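Local coordinates for protein AvrA (PDB 6BE0) that probably transfers acetyl groups from acetyl-CoA to serine and threonine side chains of other proteins, and binds inositol hexakisphosphate and coenzyme A, at residues E51-I55 with D56-I60; E70-P73 with F74-A77; S287-K290 with K291-A294. All blocks are in the same frame, centred on the assembly; numbering follows the deposited sequence.

In the fold
AvrA, a YopJ-family effector, illustrates how local contacts three to five residues apart are each placed in the fold by the helix that carries them. Along the chain, contact 1 closes helix 40-55, contact 2 lies on helix 65-82, and contact 3 occupies the first two turns of helix 287-300. Contacts 1 and 3 touch, with centres about 12 Å apart. Contact 2 is farther off, its centre about 15 Å from that of contact 3 and about 23 Å from that of contact 1, yet it reaches the later turns of helix 287-300. That C-terminal helix therefore links all three, with coenzyme A near its start and contact 3 giving Lys291 to the inositol hexakisphosphate site.

Contact 1: E51-I55 with D56-I60; sequences ESEII and DGSWI
Ser52 and Glu53, in the last turn of helix 40-55, offer their carbonyls to the chain that follows: Asp56 N bonds to Ser52 O (3.1 Å) as a normal helical step, after which Gly57, with a positive phi of 85°, turns the backbone out of the helix. Glu53 O accepts from two amides. Trp59 N donates to Glu53 O at 3.0 Å, well off straight and from 43° out of the carbonyl plane, and Gly57 N donates only weakly.

The side chain of Asp56 also bonds across the turn. With CG placed between backbone N and carbonyl carbon (chi1 59°), OD2 swings forward over the bend and accepts twice from Ser58. The amide Ser58 N comes nearly straight to Asp56 OD2 at 2.9 Å on the anti side, while Ser58 OG donates to it at 2.7 Å on the syn side. Both reach OD2 from one face of the carboxylate, which should restrain its rotation. Ser58 OG also rests against the aliphatic start of Glu53, 3.6 Å from its CG; farther on, Glu53 OE1 is hydrogen-bonded to Tyr64 OH and OE2 forms a salt bridge with Arg49.

Trp59 turns the pyrrole edge of its indole back to the helix. Trp59 CD1 lies 3.3 Å from Glu53 O, which is near the ring plane; Ile54 CA, 3.6 Å from the same CD1, comes in obliquely. CB of the following Ile60 lies above one ring face, offset toward its rim. The indole meets His289 edge-to-face and comes within about 4 Å of coenzyme A, and Ile54 packs on Ile293 of helix 287-300. An Asx turn that starts at Asp56 and encloses the positive-phi Gly57 thus ends helix 40-55, here beside bound coenzyme A.

Contact 2: E70-P73 with F74-A77; sequences EMMP and FLVA
Phe74 sets its ring beside the preceding helical turn, with Met71 O at the ring edge, near its plane and 3.7 Å from CD2. Glu70 O and the carbonyl carbon of Pro73 approach the ring obliquely. CG of Phe74 stands anti to the carbonyl carbon (chi1 -53°), which leans the ring back along the helix to Met71, whose methyl CE reaches CD2 of the ring at 4.2 Å.

One step round the helix, Met71 CB meets Leu75 CD1 at 3.9 Å. Met72 sends its chain to a different side: CG passes Val76 CG2 at 4.0 Å, the two side chains meeting at a slant. The two pairs meet different neighbours, Met71 and Leu75 touching helix 287-300, Met72 and Val76 touching strands 88-91 and 111-117.

Pro73 has no N-H to give the turn before it, and the helix kinks there, but its own carbonyl still accepts from Ala77 N. The bonds Leu75 N to Met71 O and Val76 N to Met72 O (2.7 Å) also persist. The directional bonds of this contact are thus all main-chain, while its methionine, leucine and valine side chains meet through dispersive, non-directional packing.

Contact 3: S287-K290 with K291-A294; sequences SAHK and KRIA. With IHP (inositol hexakisphosphate), chain B.
His289 and Arg292 lie side by side and point the same way from helix 287-300, a regular alpha-helix that also presents Lys291 to inositol hexakisphosphate. Its frame is the i to i+4 ladder: Lys291 N bonds to Ser287 O, Arg292 N to Ala288 O and Ala294 N to Lys290 O, while Ile293 N to His289 O is long and weak.

The imidazole and guanidinium planes stand 69° apart, so the two groups do not stack. Instead, His289 CD2 comes to the edge of the guanidinium, 3.7 Å from Arg292 NH1 and near the guanidinium plane. Arg292 runs extended from a CG anti to its amide nitrogen, then bends at chi3 (-67°), which carries the guanidinium back along its neighbour. A water in the guanidinium plane, at its edge, joins the main-chain O of His289 to Arg292 NH1, donating to the first and accepting from the second, each at 2.9 Å. The other terminal nitrogen, NH2, forms salt bridges with Glu185 and Asp68, and these two acids probably fix the position of the guanidinium.

Lys291 heads elsewhere, passing Ile188 and Ala192 of helix 186-199. Its chain is bent at chi2 and chi4 to bring the ammonium into the phosphate cluster, where Lys238, Lys263, Lys196 and His239 also bind. Ser287 supports this site from the second shell: its OG bonds to ND1 of His239, leaving the opposite nitrogen, NE2, to meet the ligand. On another side of the helix, Ile293 folds CG1 back to 3.4 Å from His289 O.

Lys291 NZ donates to O23 (2.5 Å) and O32 (2.7 Å) of inositol hexakisphosphate, on two different phosphates, with a weaker bond from the same NZ to the ester oxygen O13 at 3.4 Å.

Contact 1: E51-I55 with D56-I60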
loop_
_atom_site.group_PDB
_atom_site.type_symbol
_atom_site.label_atom_id
_atom_site.label_comp_id
_atom_site.label_asym_id
_atom_site.label_seq_id
_atom_site.Cartn_x
_atom_site.Cartn_y
_atom_site.Cartn_z
ATOM N N GLU A 51 0.051 -14.628 16.264
ATOM C CA GLU A 51 -1.257 -15.239 16.453
ATOM C C GLU A 51 -1.684 -15.151 17.913
ATOM O O GLU A 51 -2.839 -14.859 18.214
ATOM C CB GLU A 51 -1.231 -16.696 15.988
ATOM C CG GLU A 51 -1.038 -16.848 14.488
ATOM C CD GLU A 51 -0.831 -18.285 14.066
ATOM O OE1 GLU A 51 -0.034 -18.987 14.721
ATOM O OE2 GLU A 51 -1.471 -18.714 13.083
ATOM N N SER A 52 -0.740 -15.402 18.814
ATOM C CA SER A 52 -0.998 -15.310 20.247
ATOM C C SER A 52 -1.423 -13.899 20.638
ATOM O O SER A 52 -2.369 -13.713 21.406
ATOM C CB SER A 52 0.245 -15.721 21.038
ATOM O OG SER A 52 0.034 -15.568 22.429
ATOM N N GLU A 53 -0.716 -12.912 20.101
ATOM C CA GLU A 53 -0.964 -11.514 20.428
ATOM C C GLU A 53 -2.335 -11.047 19.937
ATOM O O GLU A 53 -2.907 -10.103 20.482
ATOM C CB GLU A 53 0.138 -10.636 19.835
ATOM C CG GLU A 53 1.468 -10.766 20.568
ATOM C CD GLU A 53 2.656 -10.350 19.721
ATOM O OE1 GLU A 53 2.447 -9.763 18.639
ATOM O OE2 GLU A 53 3.802 -10.615 20.137
ATOM N N ILE A 54 -2.856 -11.713 18.913
ATOM C CA ILE A 54 -4.201 -11.430 18.424
ATOM C C ILE A 54 -5.244 -11.966 19.401
ATOM O O ILE A 54 -6.251 -11.312 19.668
ATOM C CB ILE A 54 -4.434 -12.040 17.021
ATOM C CG1 ILE A 54 -3.686 -11.222 15.966
ATOM C CG2 ILE A 54 -5.926 -12.085 16.673
ATOM C CD1 ILE A 54 -3.672 -11.842 14.581
ATOM N N ILE A 55 -4.992 -13.155 19.940
ATOM C CA ILE A 55 -5.957 -13.825 20.805
ATOM C C ILE A 55 -6.069 -13.154 22.173
ATOM O O ILE A 55 -7.170 -13.042 22.717
ATOM C CB ILE A 55 -5.592 -15.316 20.992
ATOM C CG1 ILE A 55 -5.644 -16.036 19.641
ATOM C CG2 ILE A 55 -6.544 -15.990 21.982
ATOM C CD1 ILE A 55 -5.126 -17.463 19.666
ATOM N N ASP A 56 -4.943 -12.714 22.731
ATOM C CA ASP A 56 -4.954 -12.086 24.053
ATOM C C ASP A 56 -5.216 -10.580 23.965
ATOM O O ASP A 56 -5.397 -9.912 24.984
ATOM C CB ASP A 56 -3.638 -12.360 24.797
ATOM C CG ASP A 56 -2.414 -11.853 24.052
ATOM O OD1 ASP A 56 -1.317 -12.410 24.275
ATOM O OD2 ASP A 56 -2.532 -10.904 23.252
ATOM N N GLY A 57 -5.228 -10.050 22.744
ATOM C CA GLY A 57 -5.592 -8.661 22.514
ATOM C C GLY A 57 -4.458 -7.664 22.671
ATOM O O GLY A 57 -4.676 -6.457 22.563
ATOM N N SER A 58 -3.248 -8.155 22.919
ATOM C CA SER A 58 -2.096 -7.278 23.119
ATOM C C SER A 58 -1.549 -6.739 21.799
ATOM O O SER A 58 -0.651 -5.895 21.792
ATOM C CB SER A 58 -0.986 -8.017 23.868
ATOM O OG SER A 58 -0.513 -9.120 23.116
ATOM N N TRP A 59 -2.088 -7.230 20.687
ATOM C CA TRP A 59 -1.622 -6.824 19.363
ATOM C C TRP A 59 -1.732 -5.320 19.148
ATOM O O TRP A 59 -0.924 -4.723 18.437
ATOM C CB TRP A 59 -2.416 -7.547 18.270
ATOM C CG TRP A 59 -3.891 -7.249 18.300
ATOM C CD1 TRP A 59 -4.846 -7.915 19.010
ATOM C CD2 TRP A 59 -4.577 -6.210 17.587
ATOM N NE1 TRP A 59 -6.081 -7.359 18.785
ATOM C CE2 TRP A 59 -5.943 -6.310 17.916
ATOM C CE3 TRP A 59 -4.170 -5.206 16.704
ATOM C CZ2 TRP A 59 -6.904 -5.445 17.394
ATOM C CZ3 TRP A 59 -5.126 -4.348 16.187
ATOM C CH2 TRP A 59 -6.475 -4.474 16.533
ATOM N N ILE A 60 -2.736 -4.714 19.771
ATOM C CA ILE A 60 -3.070 -3.326 19.490
ATOM C C ILE A 60 -1.999 -2.341 19.966
ATOM O O ILE A 60 -1.821 -1.286 19.355
ATOM C CB ILE A 60 -4.427 -2.947 20.121
ATOM C CG1 ILE A 60 -4.832 -1.539 19.682
ATOM C CG2 ILE A 60 -4.371 -3.053 21.643
ATOM C CD1 ILE A 60 -6.326 -1.331 19.607
#

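Contact 2: E70-P73 with F74-A77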
loop_
_atom_site.group_PDB
_atom_site.type_symbol
_atom_site.label_atom_id
_atom_site.label_comp_id
_atom_site.label_asym_id
_atom_site.label_seq_id
_atom_site.Cartn_x
_atom_site.Cartn_y
_atom_site.Cartn_z
ATOM N N GLU A 70 12.522 -5.909 8.499
ATOM C CA GLU A 70 13.498 -6.989 8.396
ATOM C C GLU A 70 13.055 -8.061 7.405
ATOM O O GLU A 70 13.870 -8.601 6.656
ATOM C CB GLU A 70 13.739 -7.623 9.769
ATOM C CG GLU A 70 14.472 -6.723 10.752
ATOM C CD GLU A 70 14.620 -7.352 12.125
ATOM O OE1 GLU A 70 14.731 -8.595 12.205
ATOM O OE2 GLU A 70 14.622 -6.603 13.125
ATOM N N MET A 71 11.760 -8.364 7.402
ATOM C CA MET A 71 11.218 -9.419 6.554
ATOM C C MET A 71 10.992 -8.964 5.115
ATOM O O MET A 71 10.832 -9.791 4.217
ATOM C CB MET A 71 9.890 -9.929 7.123
ATOM C CG MET A 71 9.989 -10.593 8.486
ATOM S SD MET A 71 11.208 -11.916 8.560
ATOM C CE MET A 71 10.652 -12.970 7.223
ATOM N N MET A 72 10.984 -7.652 4.897
ATOM C CA MET A 72 10.509 -7.092 3.633
ATOM C C MET A 72 11.269 -7.595 2.400
ATOM O O MET A 72 10.645 -7.897 1.385
ATOM C CB MET A 72 10.569 -5.564 3.678
ATOM C CG MET A 72 9.696 -4.886 2.632
ATOM S SD MET A 72 7.964 -5.390 2.728
ATOM C CE MET A 72 7.506 -4.751 4.334
ATOM N N PRO A 73 12.611 -7.679 2.473
ATOM C CA PRO A 73 13.346 -8.197 1.311
ATOM C C PRO A 73 12.850 -9.568 0.863
ATOM O O PRO A 73 12.724 -9.818 -0.337
ATOM C CB PRO A 73 14.787 -8.278 1.819
ATOM C CG PRO A 73 14.867 -7.259 2.889
ATOM C CD PRO A 73 13.522 -7.267 3.553
ATOM N N PHE A 74 12.567 -10.441 1.825
ATOM C CA PHE A 74 12.052 -11.770 1.526
ATOM C C PHE A 74 10.616 -11.695 1.020
ATOM O O PHE A 74 10.231 -12.419 0.104
ATOM C CB PHE A 74 12.120 -12.663 2.765
ATOM C CG PHE A 74 13.480 -12.713 3.398
ATOM C CD1 PHE A 74 14.490 -13.472 2.836
ATOM C CD2 PHE A 74 13.745 -12.007 4.559
ATOM C CE1 PHE A 74 15.741 -13.521 3.416
ATOM C CE2 PHE A 74 14.995 -12.054 5.143
ATOM C CZ PHE A 74 15.993 -12.814 4.570
ATOM N N LEU A 75 9.828 -10.816 1.627
ATOM C CA LEU A 75 8.429 -10.655 1.251
ATOM C C LEU A 75 8.303 -10.103 -0.164
ATOM O O LEU A 75 7.403 -10.482 -0.914
ATOM C CB LEU A 75 7.716 -9.740 2.248
ATOM C CG LEU A 75 7.553 -10.316 3.657
ATOM C CD1 LEU A 75 6.998 -9.272 4.617
ATOM C CD2 LEU A 75 6.653 -11.543 3.633
ATOM N N VAL A 76 9.215 -9.210 -0.526
ATOM C CA VAL A 76 9.230 -8.637 -1.865
ATOM C C VAL A 76 9.687 -9.682 -2.882
ATOM O O VAL A 76 9.108 -9.798 -3.963
ATOM C CB VAL A 76 10.143 -7.395 -1.926
ATOM C CG1 VAL A 76 10.381 -6.951 -3.369
ATOM C CG2 VAL A 76 9.530 -6.261 -1.120
ATOM N N ALA A 77 10.723 -10.438 -2.531
ATOM C CA ALA A 77 11.203 -11.520 -3.384
ATOM C C ALA A 77 10.097 -12.550 -3.609
ATOM O O ALA A 77 9.942 -13.088 -4.704
ATOM C CB ALA A 77 12.424 -12.180 -2.769
#

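Contact 3: S287-K290 with K291-A294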
loop_
_atom_site.group_PDB
_atom_site.type_symbol
_atom_site.label_atom_id
_atom_site.label_comp_id
_atom_site.label_asym_id
_atom_site.label_seq_id
_atom_site.Cartn_x
_atom_site.Cartn_y
_atom_site.Cartn_z
ATOM N N SER A 287 -7.585 -7.448 10.060
ATOM C CA SER A 287 -7.373 -7.994 8.723
ATOM C C SER A 287 -5.906 -7.885 8.320
ATOM O O SER A 287 -5.292 -8.868 7.900
ATOM C CB SER A 287 -8.254 -7.274 7.700
ATOM O OG SER A 287 -8.277 -7.976 6.469
ATOM N N ALA A 288 -5.348 -6.686 8.452
ATOM C CA ALA A 288 -3.951 -6.449 8.112
ATOM C C ALA A 288 -3.021 -7.288 8.982
ATOM O O ALA A 288 -2.013 -7.804 8.501
ATOM C CB ALA A 288 -3.615 -4.972 8.254
ATOM N N HIS A 289 -3.360 -7.425 10.260
ATOM C CA HIS A 289 -2.553 -8.226 11.174
ATOM C C HIS A 289 -2.580 -9.697 10.770
ATOM O O HIS A 289 -1.578 -10.402 10.898
ATOM C CB HIS A 289 -3.043 -8.062 12.613
ATOM C CG HIS A 289 -2.694 -6.739 13.220
ATOM N ND1 HIS A 289 -3.382 -5.580 12.929
ATOM C CD2 HIS A 289 -1.724 -6.390 14.097
ATOM C CE1 HIS A 289 -2.853 -4.576 13.605
ATOM N NE2 HIS A 289 -1.844 -5.040 14.320
ATOM N N LYS A 290 -3.726 -10.156 10.280
ATOM C CA LYS A 290 -3.844 -11.520 9.778
ATOM C C LYS A 290 -3.075 -11.672 8.470
ATOM O O LYS A 290 -2.516 -12.733 8.195
ATOM C CB LYS A 290 -5.313 -11.905 9.581
ATOM C CG LYS A 290 -6.067 -12.142 10.886
ATOM C CD LYS A 290 -7.570 -12.276 10.675
ATOM C CE LYS A 290 -7.935 -13.572 9.966
ATOM N NZ LYS A 290 -9.410 -13.712 9.793
ATOM N N LYS A 291 -3.038 -10.611 7.667
ATOM C CA LYS A 291 -2.320 -10.655 6.396
ATOM C C LYS A 291 -0.818 -10.798 6.625
ATOM O O LYS A 291 -0.135 -11.491 5.871
ATOM C CB LYS A 291 -2.602 -9.404 5.559
ATOM C CG LYS A 291 -2.018 -9.459 4.144
ATOM C CD LYS A 291 -2.623 -10.597 3.325
ATOM C CE LYS A 291 -2.035 -10.674 1.924
ATOM N NZ LYS A 291 -2.365 -9.482 1.101
ATOM N N ARG A 292 -0.308 -10.138 7.661
ATOM C CA ARG A 292 1.097 -10.274 8.032
ATOM C C ARG A 292 1.422 -11.739 8.298
ATOM O O ARG A 292 2.456 -12.248 7.861
ATOM C CB ARG A 292 1.429 -9.432 9.269
ATOM C CG ARG A 292 2.855 -9.638 9.776
ATOM C CD ARG A 292 3.166 -8.816 11.017
ATOM N NE ARG A 292 3.178 -7.379 10.747
ATOM C CZ ARG A 292 2.215 -6.528 11.093
ATOM N NH1 ARG A 292 1.129 -6.942 11.737
ATOM N NH2 ARG A 292 2.341 -5.243 10.794
ATOM N N ILE A 293 0.530 -12.406 9.023
ATOM C CA ILE A 293 0.716 -13.808 9.375
ATOM C C ILE A 293 0.730 -14.682 8.123
ATOM O O ILE A 293 1.560 -15.582 7.994
ATOM C CB ILE A 293 -0.387 -14.289 10.344
ATOM C CG1 ILE A 293 -0.295 -13.508 11.660
ATOM C CG2 ILE A 293 -0.264 -15.791 10.605
ATOM C CD1 ILE A 293 -1.435 -13.765 12.620
ATOM N N ALA A 294 -0.192 -14.412 7.206
ATOM C CA ALA A 294 -0.246 -15.138 5.943
ATOM C C ALA A 294 1.055 -14.958 5.173
ATOM O O ALA A 294 1.648 -15.925 4.693
ATOM C CB ALA A 294 -1.424 -14.665 5.107
HETATM C C1 IHP B . -5.389 -13.232 -3.266
HETATM C C2 IHP B . -4.808 -12.235 -2.271
HETATM C C3 IHP B . -5.687 -12.114 -1.038
HETATM C C4 IHP B . -5.935 -13.473 -0.418
HETATM C C5 IHP B . -6.691 -14.329 -1.416
HETATM C C6 IHP B . -5.847 -14.558 -2.661
HETATM O O11 IHP B . -4.423 -13.463 -4.277
HETATM P P1 IHP B . -4.623 -12.739 -5.684
HETATM O O21 IHP B . -3.281 -12.274 -6.204
HETATM O O31 IHP B . -5.528 -11.534 -5.547
HETATM O O41 IHP B . -5.226 -13.715 -6.659
HETATM O O12 IHP B . -3.465 -12.622 -1.905
HETATM P P2 IHP B . -2.243 -11.681 -2.268
HETATM O O22 IHP B . -2.260 -11.326 -3.735
HETATM O O32 IHP B . -2.301 -10.400 -1.470
HETATM O O42 IHP B . -0.949 -12.400 -1.957
HETATM O O13 IHP B . -5.081 -11.228 -0.096
HETATM P P3 IHP B . -5.752 -9.809 0.180
HETATM O O23 IHP B . -4.677 -8.764 0.354
HETATM O O33 IHP B . -6.651 -9.400 -0.963
HETATM O O43 IHP B . -6.566 -9.876 1.446
HETATM O O14 IHP B . -6.622 -13.344 0.841
HETATM P P4 IHP B . -8.165 -12.903 0.996
HETATM O O24 IHP B . -8.282 -11.882 2.104
HETATM O O34 IHP B . -8.714 -12.302 -0.277
HETATM O O44 IHP B . -8.996 -14.096 1.385
HETATM O O15 IHP B . -7.080 -15.584 -0.853
HETATM P P5 IHP B . -8.418 -16.264 -1.357
HETATM O O25 IHP B . -8.860 -15.637 -2.663
HETATM O O35 IHP B . -8.172 -17.737 -1.566
HETATM O O45 IHP B . -9.519 -16.090 -0.340
HETATM O O16 IHP B . -4.730 -15.391 -2.356
HETATM P P6 IHP B . -4.441 -16.637 -3.257
HETATM O O26 IHP B . -3.416 -17.518 -2.591
HETATM O O36 IHP B . -5.707 -17.424 -3.473
HETATM O O46 IHP B . -3.896 -16.199 -4.595
HETATM O O HOH W 1 0.291 -9.531 12.874
#